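Hypothetical UPF0270 protein PA3463 (Pseudomonas aeruginosa, PDB 1Y0N) is of unknown function but belongs to the UPF0270 family of small, uncharacterised proteins. Local coordinates at residues L55-P58 / E59-Q62. Residues are numbered along the deposited sequence; the frame is centred on the assembly and turned at random.
Sequences LFDP and ESQQ
D57 and Q62 face each other where the chain leaves one strand and turns back toward the next, joined by a nearly straight backbone hydrogen bond from D57 N to Q62 O (2.9 Å, 170° at the hydrogen). The four residues between them form the loop of this hairpin connection, and the side chain of D57 reaches into it. CB of D57 rests 3.3 Å from S60 OG. With CG anti to the backbone N (chi1 -174°), the carboxylate points into the loop, where OD1 passes CG of E59 at 3.5 Å; it crowds the carbonyl of E59, so its exact placement is doubtful. The other oxygen, OD2, lies 2.9 Å from S60 OG, a probable hydrogen bond, although the hydroxyl proton has another acceptor within reach. A short acid suits this place because it can reach that hydroxyl.

Serine serves the loop in a second way: S60 OG, set between its own backbone N and carbonyl carbon, accepts a hydrogen bond from Q62 N (3.2 Å), closing an ST turn. P58, whose ring restricts phi, suits the start of the bend; its carbonyl O meets the aliphatic CG of Q61 at 3.4 Å. On the F56 side, ring atom CZ comes within 4.1 Å of CB of Q61, a loose contact.

The loop is largely exposed and joins antiparallel strands 52-56 and 63-67. Strand 52-56 is central in the three-stranded sheet: L55 bonds through its backbone to Q64 of strand 63-67, and F56 to M3 of strand 3-4.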
loop_
_atom_site.group_PDB
_atom_site.type_symbol
_atom_site.label_atom_id
_atom_site.label_comp_id
_atom_site.label_asym_id
_atom_site.label_seq_id
_atom_site.Cartn_x
_atom_site.Cartn_y
_atom_site.Cartn_z
ATOM N N LEU A 55 -2.755 -3.139 3.371
ATOM C CA LEU A 55 -3.453 -3.694 4.500
ATOM C C LEU A 55 -4.739 -2.924 4.809
ATOM O O LEU A 55 -4.762 -1.701 4.861
ATOM C CB LEU A 55 -2.550 -3.683 5.739
ATOM C CG LEU A 55 -1.383 -4.656 5.808
ATOM C CD1 LEU A 55 -0.846 -4.547 7.228
ATOM C CD2 LEU A 55 -1.778 -6.181 5.512
ATOM N N PHE A 56 -5.792 -3.669 5.039
ATOM C CA PHE A 56 -7.092 -3.087 5.358
ATOM C C PHE A 56 -7.637 -3.594 6.705
ATOM O O PHE A 56 -7.614 -4.785 6.935
ATOM C CB PHE A 56 -8.113 -3.494 4.294
ATOM C CG PHE A 56 -9.491 -2.950 4.559
ATOM C CD1 PHE A 56 -9.736 -1.558 4.509
ATOM C CD2 PHE A 56 -10.521 -3.798 4.933
ATOM C CE1 PHE A 56 -11.031 -1.040 4.750
ATOM C CE2 PHE A 56 -11.824 -3.268 5.188
ATOM C CZ PHE A 56 -12.039 -1.884 5.103
ATOM N N ASP A 57 -8.106 -2.667 7.550
ATOM C CA ASP A 57 -8.677 -2.962 8.869
ATOM C C ASP A 57 -10.204 -2.849 8.805
ATOM O O ASP A 57 -10.717 -1.767 8.660
ATOM C CB ASP A 57 -8.183 -1.934 9.882
ATOM C CG ASP A 57 -8.615 -2.257 11.344
ATOM O OD1 ASP A 57 -9.229 -3.341 11.588
ATOM O OD2 ASP A 57 -8.308 -1.431 12.245
ATOM N N PRO A 58 -10.914 -3.978 8.879
ATOM C CA PRO A 58 -12.386 -4.131 8.970
ATOM C C PRO A 58 -13.077 -3.047 9.799
ATOM O O PRO A 58 -14.011 -2.389 9.314
ATOM C CB PRO A 58 -12.525 -5.487 9.648
ATOM C CG PRO A 58 -11.388 -6.268 9.097
ATOM C CD PRO A 58 -10.253 -5.295 8.833
ATOM N N GLU A 59 -12.616 -2.884 11.030
ATOM C CA GLU A 59 -13.057 -1.819 11.928
ATOM C C GLU A 59 -12.037 -0.694 11.827
ATOM O O GLU A 59 -10.848 -0.943 11.780
ATOM C CB GLU A 59 -13.114 -2.335 13.373
ATOM C CG GLU A 59 -11.725 -2.656 13.993
ATOM C CD GLU A 59 -11.778 -3.040 15.494
ATOM O OE1 GLU A 59 -12.204 -2.181 16.330
ATOM O OE2 GLU A 59 -11.354 -4.190 15.821
ATOM N N SER A 60 -12.505 0.537 11.843
ATOM C CA SER A 60 -11.722 1.697 11.421
ATOM C C SER A 60 -11.882 1.838 9.928
ATOM O O SER A 60 -11.829 2.943 9.426
ATOM C CB SER A 60 -10.239 1.630 11.827
ATOM O OG SER A 60 -9.461 0.888 10.899
ATOM N N GLN A 61 -12.128 0.715 9.242
ATOM C CA GLN A 61 -12.230 0.648 7.769
ATOM C C GLN A 61 -11.050 1.295 7.045
ATOM O O GLN A 61 -11.125 1.590 5.860
ATOM C CB GLN A 61 -13.572 1.227 7.258
ATOM C CG GLN A 61 -14.811 0.324 7.496
ATOM C CD GLN A 61 -16.088 0.944 6.946
ATOM O OE1 GLN A 61 -16.087 2.039 6.375
ATOM N NE2 GLN A 61 -17.189 0.243 7.121
ATOM N N GLN A 62 -9.949 1.487 7.771
ATOM C CA GLN A 62 -8.782 2.204 7.268
ATOM C C GLN A 62 -7.790 1.283 6.492
ATOM O O GLN A 62 -7.649 0.113 6.782
ATOM C CB GLN A 62 -8.086 2.891 8.438
ATOM C CG GLN A 62 -8.451 4.342 8.667
ATOM C CD GLN A 62 -7.318 5.114 9.412
ATOM O OE1 GLN A 62 -7.167 4.996 10.641
ATOM N NE2 GLN A 62 -6.529 5.904 8.662
#